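Local coordinates for malonyl CoA-acyl carrier protein transacylase (Bartonella henselae, PDB 3QAT) that transfers the malonyl group of malonyl-CoA to acyl carrier protein, and so probably supplies the extender unit for fatty acid biosynthesis, at residues L18-K23 against I51-A56; V35-V39 against M70-A75; E45-I51 against N64-A68; K92-S98 against V232-N237; Q14-I19 against L59-A65. One frame throughout, in Å; residues are numbered along the deposited sequence.

Interaction 1: residues L18-K23 against I51-A56; sequences LIGMGK and IFEGPA
G20 and F52 bring their CA atoms to 3.9 Å where the type II turn L18-M21 lies against the last turn of helix 47-53, and G20 N donates to I51 O (2.9 Å) in that carbonyl's plane. This is the one hydrogen bond between the two segments; apolar contacts do the rest. The F52 ring is gripped from two directions. K23 crosses one face at about a right angle: its chain turns about CB-CG (chi2 66°), which sets CD 3.7 Å from the ring centroid in a CH-pi contact, while NZ extends past the rim. At the ring edge, close to its plane, M21 O approaches F52 CE1 at 3.4 Å. The same carbonyl faces the methyl I51 CG2, which also takes M21 CG at 3.6 Å. M21 crosses I51 at about a right angle there; the extended remainder of its chain carries SD and CE onward, and SD accepts a weak bond from L18 N within the turn. I19 covers the far end of the contact, where the helix unwinds through G54 and the cis peptide before P55. In the conformer described here, one of two, its CG2 rests 3.5 Å from F52 O and CD1 meets A56 CB at 3.9 Å at the start of the next helix. Thus the loop that follows strand 6-11 is pressed onto the junction between helices 47-53 and 56-60. Inward, M21 and I51 both reach A68 of helix 62-82, and the F52 ring meets that of F36 on helix 30-43.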
# COMPACT_ATOMS: atom_id res chain seq x y z
N LEU A 18 8.24 10.43 -0.21
CA LEU A 18 8.88 11.68 0.25
C LEU A 18 10.12 11.87 -0.61
O LEU A 18 10.85 10.91 -0.82
CB LEU A 18 9.40 11.51 1.70
CG LEU A 18 8.36 11.28 2.80
CD1 LEU A 18 8.97 10.60 4.00
CD2 LEU A 18 7.74 12.61 3.18
N ILE A 19 10.38 13.09 -1.06
CA ILE A 19 11.64 13.38 -1.78
C ILE A 19 12.81 12.98 -0.91
O ILE A 19 12.85 13.31 0.30
CB ILE A 19 11.80 14.88 -2.09
CG1 ILE A 19 10.83 15.31 -3.18
CG2 ILE A 19 13.27 15.21 -2.49
CD1 ILE A 19 10.73 16.87 -3.29
N GLY A 20 13.78 12.30 -1.52
CA GLY A 20 14.99 11.84 -0.83
C GLY A 20 14.87 10.51 -0.12
O GLY A 20 15.86 9.99 0.42
N MET A 21 13.67 9.92 -0.11
CA MET A 21 13.52 8.62 0.50
C MET A 21 14.50 7.61 -0.11
O MET A 21 14.73 7.59 -1.33
CB MET A 21 12.06 8.13 0.39
CG MET A 21 11.59 7.89 -1.04
SD MET A 21 9.85 7.36 -0.98
CE MET A 21 9.57 7.01 -2.72
N GLY A 22 15.12 6.82 0.77
CA GLY A 22 16.06 5.80 0.34
C GLY A 22 17.47 6.28 0.01
O GLY A 22 18.35 5.44 -0.10
N LYS A 23 17.71 7.59 -0.12
CA LYS A 23 19.01 8.08 -0.63
C LYS A 23 20.12 7.76 0.37
O LYS A 23 21.16 7.19 -0.01
CB LYS A 23 18.97 9.59 -0.93
CG LYS A 23 20.32 10.19 -1.40
CD LYS A 23 20.73 9.64 -2.76
CE LYS A 23 22.15 10.01 -3.13
NZ LYS A 23 22.48 9.50 -4.48
N ILE A 51 12.90 10.07 -7.35
CA ILE A 51 12.85 9.68 -5.95
C ILE A 51 13.73 10.58 -5.08
O ILE A 51 13.26 11.07 -4.04
CB ILE A 51 13.24 8.21 -5.76
CG1 ILE A 51 12.34 7.32 -6.64
CG2 ILE A 51 13.17 7.81 -4.28
CD1 ILE A 51 12.64 5.79 -6.51
N PHE A 52 14.96 10.81 -5.50
CA PHE A 52 15.93 11.50 -4.63
C PHE A 52 15.85 13.03 -4.67
O PHE A 52 16.19 13.68 -3.69
CB PHE A 52 17.36 11.06 -4.94
CG PHE A 52 17.61 9.56 -4.79
CD1 PHE A 52 16.88 8.77 -3.89
CD2 PHE A 52 18.64 8.96 -5.52
CE1 PHE A 52 17.14 7.39 -3.76
CE2 PHE A 52 18.91 7.60 -5.40
CZ PHE A 52 18.16 6.81 -4.51
N GLU A 53 15.36 13.59 -5.78
CA GLU A 53 15.37 15.05 -5.97
C GLU A 53 14.04 15.67 -6.37
O GLU A 53 13.93 16.91 -6.46
CB GLU A 53 16.42 15.41 -7.01
CG GLU A 53 17.85 15.09 -6.61
CD GLU A 53 18.85 15.58 -7.65
OE1 GLU A 53 18.92 16.80 -7.88
OE2 GLU A 53 19.57 14.74 -8.22
N GLY A 54 13.02 14.84 -6.58
CA GLY A 54 11.71 15.37 -6.95
C GLY A 54 11.65 15.82 -8.41
O GLY A 54 12.43 15.34 -9.24
N PRO A 55 10.77 16.79 -8.73
CA PRO A 55 9.87 17.52 -7.81
C PRO A 55 8.87 16.61 -7.13
O PRO A 55 8.59 15.50 -7.61
CB PRO A 55 9.15 18.50 -8.74
CG PRO A 55 10.03 18.64 -9.94
CD PRO A 55 10.67 17.30 -10.11
N ALA A 56 8.35 17.06 -5.99
CA ALA A 56 7.37 16.27 -5.23
C ALA A 56 6.15 15.87 -6.07
O ALA A 56 5.67 14.73 -5.91
CB ALA A 56 6.91 17.06 -3.97

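Interaction 2: residues V35-V39 against M70-A75; sequences VFEEV and MAVSMA
The F36 ring comes up to A71, V72 and A75 of helix 62-82. CE1 meets A71 CB at 3.8 Å, CE2 meets A75 CB one turn further on at 3.7 Å, and the CZ corner faces V72 CG2, which lies near the ring plane, also at 3.8 Å. The ring reaches all three because CG stands anti to the carbonyl carbon (chi1 -68°). Beside it, V35 aims straight at the partner helix: CG1 fits over A71 O at 3.4 Å and touches M74 CB at 4.0 Å, whereas CG2 lies beside M74 O. One turn later V39 CG2 closes the row against A71 CB (4.1 Å) and the thioether methyl M70 CE. The two helices run roughly antiparallel, at 144° with their axes 9.5 Å apart. Both belong to the helical connection of the acyltransferase fold that leads from strand 6-11 to its parallel neighbour 93-96. Around them, T26 of helix 23-28 packs on F36, and L25 on A75. M70, bent at both chi2 and chi3, rests on L113, T116 and L120 of helix 113-129, while M74 turns its end toward C106 and A107. On the far side of helix 62-82, S73 OG is hydrogen-bonded to I281 O, the last residue of strand 275-281.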
# COMPACT_ATOMS: atom_id res chain seq x y z
N VAL A 35 19.18 -2.21 -5.35
CA VAL A 35 17.72 -2.25 -5.59
C VAL A 35 17.29 -1.09 -6.48
O VAL A 35 16.58 -1.30 -7.48
CB VAL A 35 16.94 -2.25 -4.25
CG1 VAL A 35 15.44 -1.93 -4.47
CG2 VAL A 35 17.12 -3.59 -3.56
N PHE A 36 17.73 0.13 -6.17
CA PHE A 36 17.38 1.29 -7.01
C PHE A 36 17.94 1.19 -8.41
O PHE A 36 17.26 1.54 -9.38
CB PHE A 36 17.75 2.63 -6.36
CG PHE A 36 16.94 2.94 -5.13
CD1 PHE A 36 15.74 3.64 -5.23
CD2 PHE A 36 17.36 2.52 -3.87
CE1 PHE A 36 14.99 3.91 -4.08
CE2 PHE A 36 16.61 2.80 -2.72
CZ PHE A 36 15.42 3.48 -2.83
N GLU A 37 19.18 0.71 -8.54
CA GLU A 37 19.75 0.51 -9.85
C GLU A 37 18.93 -0.46 -10.69
O GLU A 37 18.71 -0.22 -11.89
CB GLU A 37 21.18 -0.03 -9.71
CG GLU A 37 22.15 1.01 -9.17
CD GLU A 37 23.49 0.40 -8.85
OE1 GLU A 37 23.64 -0.82 -9.06
OE2 GLU A 37 24.40 1.13 -8.41
N GLU A 38 18.47 -1.56 -10.07
CA GLU A 38 17.72 -2.57 -10.81
C GLU A 38 16.34 -2.04 -11.19
O GLU A 38 15.86 -2.30 -12.30
CB GLU A 38 17.61 -3.89 -10.03
CG GLU A 38 16.84 -4.92 -10.86
CD GLU A 38 16.89 -6.34 -10.32
OE1 GLU A 38 17.49 -6.57 -9.25
OE2 GLU A 38 16.29 -7.21 -10.97
N VAL A 39 15.69 -1.35 -10.25
CA VAL A 39 14.40 -0.74 -10.59
C VAL A 39 14.50 0.24 -11.79
O VAL A 39 13.68 0.18 -12.72
CB VAL A 39 13.74 -0.12 -9.35
CG1 VAL A 39 12.53 0.73 -9.77
CG2 VAL A 39 13.33 -1.25 -8.40
N MET A 70 7.88 0.88 -3.57
CA MET A 70 8.30 -0.51 -3.50
C MET A 70 9.83 -0.59 -3.44
O MET A 70 10.37 -1.36 -2.64
CB MET A 70 7.75 -1.30 -4.71
CG MET A 70 8.13 -2.80 -4.76
SD MET A 70 9.78 -3.05 -5.51
CE MET A 70 9.51 -2.44 -7.17
N ALA A 71 10.52 0.24 -4.23
CA ALA A 71 12.01 0.21 -4.24
C ALA A 71 12.54 0.53 -2.84
O ALA A 71 13.45 -0.14 -2.37
CB ALA A 71 12.56 1.22 -5.24
N VAL A 72 11.99 1.54 -2.18
CA VAL A 72 12.46 1.88 -0.83
C VAL A 72 12.24 0.69 0.10
O VAL A 72 13.14 0.32 0.85
CB VAL A 72 11.77 3.13 -0.29
CG1 VAL A 72 12.21 3.41 1.17
CG2 VAL A 72 12.09 4.33 -1.20
N SER A 73 11.05 0.09 0.05
CA SER A 73 10.77 -1.07 0.91
C SER A 73 11.73 -2.22 0.64
O SER A 73 12.28 -2.83 1.57
CB SER A 73 9.32 -1.56 0.74
OG SER A 73 8.40 -0.68 1.35
N MET A 74 11.94 -2.51 -0.64
CA MET A 74 12.84 -3.64 -1.00
C MET A 74 14.31 -3.34 -0.68
O MET A 74 15.05 -4.26 -0.32
CB MET A 74 12.66 -4.04 -2.47
CG MET A 74 11.37 -4.85 -2.69
SD MET A 74 11.22 -6.33 -1.63
CE MET A 74 12.73 -7.22 -2.03
N ALA A 75 14.72 -2.07 -0.75
CA ALA A 75 16.08 -1.72 -0.30
C ALA A 75 16.23 -2.06 1.20
O ALA A 75 17.23 -2.68 1.60
CB ALA A 75 16.36 -0.22 -0.52

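Interaction 3: residues E45-I51 against N64-A68; sequences EKLSDII and NAQPA
A68 N donates to N64 O at 2.9 Å, closing the helical turn that N64, P67 and A68 present to L47 and I51. No hydrogen bond crosses between the segments, and the amide of N64 acts here as a packing surface: L47 CD1 lies 3.7 Å from N64 OD1, and I50 CD1 comes at about a right angle to within 4.1 Å of N64 ND2. That nitrogen is satisfied by V58 O, a bond that ties the amide to helix 56-60. The other branch of L47 lies against P67 and A68. L47 points at the opposing helix, and with CG anti to the backbone N (chi1 176°) its methyls part, CD1 going to N64 while CD2 touches the proline ring at P67 CG (3.9 Å) and lies beside A68 N. The two helical segments stand almost perpendicular, at 97° with axes 10.4 Å apart, in the all-helical excursion between the first two strands of the acyltransferase fold. Helix 62-82 is kinked here, because the nitrogen of P67 makes no bond to the preceding turn. Farther along, I51 CD1 presses on A68 CB at 3.4 Å, a tight carbon contact. At the other end, in the conformer described, one of two, E45 OE1 forms a salt bridge with R121 of helix 113-129, which also packs on L47 and N64. L43 of helix 30-43 covers P67.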
# COMPACT_ATOMS: atom_id res chain seq x y z
N GLU A 45 14.47 3.79 -17.12
CA GLU A 45 14.25 5.18 -16.72
C GLU A 45 15.05 5.47 -15.47
O GLU A 45 15.12 4.61 -14.61
CB GLU A 45 12.76 5.36 -16.34
CG GLU A 45 12.31 6.80 -16.23
CD GLU A 45 10.99 6.95 -15.50
OE1 GLU A 45 10.48 5.98 -14.90
OE2 GLU A 45 10.47 8.08 -15.51
N LYS A 46 15.58 6.69 -15.35
CA LYS A 46 16.20 7.11 -14.09
C LYS A 46 15.12 7.57 -13.08
O LYS A 46 15.07 8.73 -12.66
CB LYS A 46 17.23 8.23 -14.32
CG LYS A 46 18.51 7.77 -14.99
CD LYS A 46 19.38 6.97 -14.00
CE LYS A 46 20.78 6.66 -14.56
NZ LYS A 46 21.66 6.04 -13.50
N LEU A 47 14.26 6.63 -12.69
CA LEU A 47 13.25 6.91 -11.68
C LEU A 47 13.90 7.38 -10.39
O LEU A 47 13.36 8.27 -9.70
CB LEU A 47 12.41 5.65 -11.43
CG LEU A 47 11.36 5.78 -10.32
CD1 LEU A 47 10.28 6.87 -10.62
CD2 LEU A 47 10.71 4.41 -10.00
N SER A 48 15.07 6.81 -10.07
CA SER A 48 15.76 7.18 -8.84
C SER A 48 16.05 8.69 -8.74
O SER A 48 16.07 9.24 -7.64
CB SER A 48 17.06 6.36 -8.69
OG SER A 48 17.94 6.65 -9.78
N ASP A 49 16.26 9.37 -9.87
CA ASP A 49 16.48 10.82 -9.82
C ASP A 49 15.23 11.55 -9.30
O ASP A 49 15.34 12.52 -8.55
CB ASP A 49 16.88 11.37 -11.18
CG ASP A 49 18.34 11.08 -11.53
OD1 ASP A 49 19.17 10.88 -10.62
OD2 ASP A 49 18.66 11.12 -12.73
N ILE A 50 14.05 11.09 -9.70
CA ILE A 50 12.78 11.65 -9.22
C ILE A 50 12.60 11.32 -7.73
O ILE A 50 12.21 12.17 -6.93
CB ILE A 50 11.61 11.11 -10.06
CG1 ILE A 50 11.71 11.60 -11.51
CG2 ILE A 50 10.25 11.48 -9.42
CD1 ILE A 50 10.79 10.78 -12.48
N ILE A 51 12.90 10.07 -7.35
CA ILE A 51 12.85 9.68 -5.95
C ILE A 51 13.73 10.58 -5.08
O ILE A 51 13.26 11.07 -4.04
CB ILE A 51 13.24 8.21 -5.76
CG1 ILE A 51 12.34 7.32 -6.64
CG2 ILE A 51 13.17 7.81 -4.28
CD1 ILE A 51 12.64 5.79 -6.51
N ASN A 64 4.84 6.91 -10.83
CA ASN A 64 6.14 7.00 -10.17
C ASN A 64 6.14 6.51 -8.73
O ASN A 64 7.02 5.73 -8.33
CB ASN A 64 6.68 8.43 -10.28
CG ASN A 64 6.95 8.80 -11.71
OD1 ASN A 64 7.27 7.93 -12.54
ND2 ASN A 64 6.80 10.08 -12.03
N ALA A 65 5.14 6.96 -7.96
CA ALA A 65 5.09 6.64 -6.54
C ALA A 65 5.00 5.13 -6.29
O ALA A 65 5.55 4.64 -5.32
CB ALA A 65 3.88 7.34 -5.90
N GLN A 66 4.30 4.40 -7.16
CA GLN A 66 4.12 2.96 -6.89
C GLN A 66 5.47 2.18 -7.00
O GLN A 66 5.87 1.57 -6.02
CB GLN A 66 3.03 2.33 -7.76
CG GLN A 66 1.65 2.94 -7.49
CD GLN A 66 0.52 2.09 -8.07
OE1 GLN A 66 0.57 0.85 -8.05
NE2 GLN A 66 -0.53 2.75 -8.59
N PRO A 67 6.16 2.24 -8.16
CA PRO A 67 7.44 1.52 -8.16
C PRO A 67 8.45 2.15 -7.20
O PRO A 67 9.27 1.42 -6.60
CB PRO A 67 7.93 1.60 -9.63
CG PRO A 67 7.15 2.81 -10.23
CD PRO A 67 5.80 2.76 -9.51
N ALA A 68 8.38 3.48 -7.00
CA ALA A 68 9.35 4.13 -6.06
C ALA A 68 9.21 3.67 -4.61
O ALA A 68 10.20 3.38 -3.95
CB ALA A 68 9.23 5.65 -6.11

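Interaction 4: residues K92-S98 against V232-N237; sequences KFVAGHS and VPLIAN
The strand leading into a probable nucleophile elbow (GxSxG), of which G96 and S98 lie here, is flanked by V232-N237, which follows it in the same direction (33° apart) and pairs through a single parallel bridge between V94 and L234. V94 uses both its backbone groups: V94 N donates to P233 O (3.0 Å), and V94 O accepts from I235 N (2.8 Å). Beyond I235 the backbones diverge and a water bridges them, accepting from G96 N at 2.9 Å and donating to I235 O at 2.8 Å. F93 and I235 pack on one side of the pairing, with F93 CD1 3.7 Å from I235 CD1; P233 CG lies at the edge of the ring, and W269 meets it edge-to-face. On the other side V94 crosses V232 at about a right angle, V94 CG1 3.9 Å from V232 CG2, while L234 CD1 bends back to V94 CG2; A104 of helix 100-107 covers both V94 and L234. The strand 93-96 also pairs with strand 6-11 in the parallel sheet. S98 has the strained backbone (phi 61°, psi -98°) expected of a nucleophile elbow, and its OG is hydrogen-bonded to H207 NE2 and R123 NH2, consistent with the Ser-His pair and substrate-binding arginine of malonyltransferases. N237 clasps the turn with both ends of its amide: ND2 donates to G96 O (2.9 Å), tilted from the carbonyl plane, and OD1, which also bonds Q256 NE2, takes S98 N on an in-plane lone pair at 3.0 Å.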
# COMPACT_ATOMS: atom_id res chain seq x y z
N LYS A 92 6.02 -13.93 10.58
CA LYS A 92 4.83 -14.77 10.49
C LYS A 92 3.97 -14.48 9.25
O LYS A 92 3.52 -15.41 8.57
CB LYS A 92 4.00 -14.64 11.77
CG LYS A 92 3.05 -15.79 12.00
CD LYS A 92 2.50 -15.79 13.45
CE LYS A 92 1.85 -17.12 13.84
NZ LYS A 92 0.37 -17.24 13.56
N PHE A 93 3.73 -13.18 8.98
CA PHE A 93 2.88 -12.77 7.88
C PHE A 93 3.42 -11.50 7.24
O PHE A 93 4.13 -10.73 7.90
CB PHE A 93 1.47 -12.43 8.37
CG PHE A 93 0.81 -13.54 9.18
CD1 PHE A 93 0.48 -14.75 8.58
CD2 PHE A 93 0.52 -13.34 10.53
CE1 PHE A 93 -0.14 -15.78 9.35
CE2 PHE A 93 -0.10 -14.35 11.29
CZ PHE A 93 -0.42 -15.56 10.69
N VAL A 94 3.06 -11.30 5.97
CA VAL A 94 3.28 -10.00 5.30
C VAL A 94 1.96 -9.41 4.86
O VAL A 94 1.01 -10.15 4.62
CB VAL A 94 4.28 -10.08 4.11
CG1 VAL A 94 5.68 -10.47 4.61
CG2 VAL A 94 3.77 -11.04 3.02
N ALA A 95 1.90 -8.08 4.78
CA ALA A 95 0.73 -7.40 4.28
C ALA A 95 1.17 -6.02 3.80
O ALA A 95 2.19 -5.51 4.25
CB ALA A 95 -0.32 -7.23 5.40
N GLY A 96 0.43 -5.44 2.87
CA GLY A 96 0.80 -4.08 2.44
C GLY A 96 -0.42 -3.32 1.99
O GLY A 96 -1.43 -3.91 1.58
N HIS A 97 -0.32 -1.99 2.08
CA HIS A 97 -1.46 -1.16 1.76
C HIS A 97 -1.49 -0.87 0.25
O HIS A 97 -0.73 -0.05 -0.24
CB HIS A 97 -1.41 0.11 2.62
CG HIS A 97 -2.73 0.79 2.77
ND1 HIS A 97 -3.32 1.49 1.75
CD2 HIS A 97 -3.54 0.93 3.85
CE1 HIS A 97 -4.47 2.00 2.18
NE2 HIS A 97 -4.62 1.67 3.45
N SER A 98 -2.37 -1.57 -0.46
CA SER A 98 -2.60 -1.39 -1.90
C SER A 98 -1.34 -1.66 -2.74
O SER A 98 -1.05 -2.83 -3.01
CB SER A 98 -3.28 -0.02 -2.16
OG SER A 98 -3.69 0.06 -3.51
N VAL A 232 6.06 -16.77 3.21
CA VAL A 232 5.14 -16.61 4.35
C VAL A 232 3.85 -16.01 3.79
O VAL A 232 3.92 -15.37 2.74
CB VAL A 232 5.72 -15.77 5.52
CG1 VAL A 232 7.07 -16.33 5.97
CG2 VAL A 232 5.86 -14.30 5.16
N PRO A 233 2.70 -16.23 4.44
CA PRO A 233 1.45 -15.83 3.79
C PRO A 233 1.26 -14.32 3.71
O PRO A 233 1.72 -13.58 4.58
CB PRO A 233 0.36 -16.42 4.71
CG PRO A 233 1.03 -17.50 5.49
CD PRO A 233 2.44 -17.02 5.68
N LEU A 234 0.56 -13.93 2.66
CA LEU A 234 0.11 -12.55 2.52
C LEU A 234 -1.29 -12.38 3.13
O LEU A 234 -2.23 -13.11 2.76
CB LEU A 234 0.05 -12.23 1.03
CG LEU A 234 -0.50 -10.83 0.70
CD1 LEU A 234 0.57 -9.75 0.92
CD2 LEU A 234 -1.08 -10.78 -0.73
N ILE A 235 -1.47 -11.38 4.00
CA ILE A 235 -2.82 -11.09 4.48
C ILE A 235 -3.42 -10.08 3.48
O ILE A 235 -3.14 -8.88 3.55
CB ILE A 235 -2.84 -10.51 5.91
CG1 ILE A 235 -1.96 -11.32 6.86
CG2 ILE A 235 -4.31 -10.42 6.43
CD1 ILE A 235 -2.26 -12.86 6.89
N ALA A 236 -4.19 -10.58 2.53
CA ALA A 236 -4.63 -9.78 1.38
C ALA A 236 -5.62 -8.71 1.77
O ALA A 236 -6.49 -8.91 2.62
CB ALA A 236 -5.22 -10.68 0.27
N ASN A 237 -5.52 -7.56 1.09
CA ASN A 237 -6.42 -6.43 1.35
C ASN A 237 -7.91 -6.78 1.17
O ASN A 237 -8.76 -6.19 1.84
CB ASN A 237 -6.14 -5.27 0.36
CG ASN A 237 -4.84 -4.52 0.60
OD1 ASN A 237 -4.51 -3.67 -0.23
ND2 ASN A 237 -4.16 -4.72 1.72
O HOH W 1 -1.64 -7.22 1.90

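Interaction 5: residues Q14-I19 against L59-A65; sequences QGSQLI and LTLTANA
Q14 and Q17, the two glutamines of the GQGSQ signature after strand 6-11, reach across to T60, T62 and A65 at the junction of helices 56-60 and 62-82. In related malonyltransferases the backbone N-H at the position of Q14 contributes to the oxyanion hole. The packed part is Q17, set against T60 and the buried L59 and A65. Q17 folds back toward its own loop: chi1 74° and a bend at chi2 let OE1 accept from G15 N (2.8 Å) while NE2 donates to T60 OG1 (3.0 Å). Its amide is thus fixed at both ends, and T60 OG1 is also bonded to A56 O. L59 CD2 rests on the L18 carbonyl, 3.7 Å from L18 C, while the L18 side chain points away. Q14 lies on the more exposed side, its OE1 3.5 Å from A65 CB. NE2 of Q14 donates to T60 O (3.0 Å) on an in-plane lone pair, whereas T62 OG1 donates to Q14 OE1 (3.1 Å) from above the carbonyl plane; T62 OG1 is in turn held by Q66 NE2. One water sits between Q17 and T60, donating to Q17 O at 2.8 Å and, weakly, to T60 OG1 at 3.4 Å.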
# COMPACT_ATOMS: atom_id res chain seq x y z
N GLN A 14 0.57 4.44 -1.35
CA GLN A 14 0.53 5.81 -1.87
C GLN A 14 0.26 6.80 -0.73
O GLN A 14 -0.68 6.59 0.09
CB GLN A 14 -0.58 5.87 -2.91
CG GLN A 14 -0.77 7.25 -3.55
CD GLN A 14 0.21 7.53 -4.70
OE1 GLN A 14 0.47 6.67 -5.54
NE2 GLN A 14 0.71 8.76 -4.76
N GLY A 15 1.08 7.85 -0.67
CA GLY A 15 0.97 8.83 0.39
C GLY A 15 2.16 8.75 1.34
O GLY A 15 2.36 9.63 2.20
N SER A 16 2.94 7.68 1.21
CA SER A 16 4.13 7.53 2.05
C SER A 16 5.40 8.02 1.37
O SER A 16 6.46 8.08 2.01
CB SER A 16 4.30 6.06 2.52
OG SER A 16 3.28 5.73 3.44
N GLN A 17 5.30 8.40 0.11
CA GLN A 17 6.48 8.85 -0.64
C GLN A 17 6.92 10.23 -0.17
O GLN A 17 6.10 11.10 0.21
CB GLN A 17 6.22 8.83 -2.16
CG GLN A 17 5.30 9.95 -2.73
CD GLN A 17 3.83 9.80 -2.40
OE1 GLN A 17 3.39 8.75 -1.94
NE2 GLN A 17 3.07 10.87 -2.63
N LEU A 18 8.24 10.43 -0.21
CA LEU A 18 8.88 11.68 0.25
C LEU A 18 10.12 11.87 -0.61
O LEU A 18 10.85 10.91 -0.82
CB LEU A 18 9.40 11.51 1.70
CG LEU A 18 8.36 11.28 2.80
CD1 LEU A 18 8.97 10.60 4.00
CD2 LEU A 18 7.74 12.61 3.18
N ILE A 19 10.38 13.09 -1.06
CA ILE A 19 11.64 13.38 -1.78
C ILE A 19 12.81 12.98 -0.91
O ILE A 19 12.85 13.31 0.30
CB ILE A 19 11.80 14.88 -2.09
CG1 ILE A 19 10.83 15.31 -3.18
CG2 ILE A 19 13.27 15.21 -2.49
CD1 ILE A 19 10.73 16.87 -3.29
N LEU A 59 7.12 12.97 -8.32
CA LEU A 59 7.22 11.73 -7.54
C LEU A 59 5.85 11.20 -7.11
O LEU A 59 5.66 9.98 -7.02
CB LEU A 59 8.09 11.97 -6.30
CG LEU A 59 8.30 10.78 -5.35
CD1 LEU A 59 8.90 9.56 -6.07
CD2 LEU A 59 9.17 11.18 -4.16
N THR A 60 4.91 12.10 -6.85
CA THR A 60 3.60 11.71 -6.33
C THR A 60 2.72 11.10 -7.43
O THR A 60 1.83 10.31 -7.11
CB THR A 60 2.97 12.94 -5.64
OG1 THR A 60 3.69 13.15 -4.42
CG2 THR A 60 1.50 12.74 -5.29
N LEU A 61 2.97 11.44 -8.70
CA LEU A 61 2.22 10.78 -9.79
C LEU A 61 2.27 9.28 -9.53
O LEU A 61 3.34 8.71 -9.27
CB LEU A 61 2.85 11.07 -11.13
CG LEU A 61 2.75 12.52 -11.59
CD1 LEU A 61 3.55 12.62 -12.87
CD2 LEU A 61 1.29 12.89 -11.80
N THR A 62 1.10 8.64 -9.58
CA THR A 62 1.03 7.23 -9.15
C THR A 62 1.93 6.28 -9.99
O THR A 62 2.48 5.32 -9.43
CB THR A 62 -0.43 6.77 -9.02
OG1 THR A 62 -0.49 5.53 -8.27
CG2 THR A 62 -1.05 6.64 -10.40
N ALA A 63 2.15 6.60 -11.26
CA ALA A 63 3.07 5.80 -12.09
C ALA A 63 4.51 5.86 -11.60
O ALA A 63 5.30 4.96 -11.89
CB ALA A 63 2.99 6.21 -13.55
N ASN A 64 4.84 6.91 -10.83
CA ASN A 64 6.14 7.00 -10.17
C ASN A 64 6.14 6.51 -8.73
O ASN A 64 7.02 5.73 -8.33
CB ASN A 64 6.68 8.43 -10.28
CG ASN A 64 6.95 8.80 -11.71
OD1 ASN A 64 7.27 7.93 -12.54
ND2 ASN A 64 6.80 10.08 -12.03
N ALA A 65 5.14 6.96 -7.96
CA ALA A 65 5.09 6.64 -6.54
C ALA A 65 5.00 5.13 -6.29
O ALA A 65 5.55 4.64 -5.32
CB ALA A 65 3.88 7.34 -5.90
O HOH W 2 5.04 13.22 -1.27

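Overall arrangement
From the N terminus, the loop after strand 6-11 starts two contacts. Interaction 5 takes its first part to the junction of helices 56-60 and 62-82, and interaction 1 takes its second part back to the end of helix 47-53, a shorter closure. Interaction 2 begins farther on, in helix 30-43, and ends deeper in helix 62-82, so it crosses both. Interaction 3 is nested inside the loop closed by interaction 2, crosses interaction 1 at the shared I51, and ends on the same stretch as interaction 5. These four tie together the loop after strand 6-11 and helices 30-43, 47-53, 56-60 and 62-82. Interaction 4 opens only afterwards, bridging 134 residues to fix the edge of the parallel sheet, its centre about 19 Å from that of interaction 2.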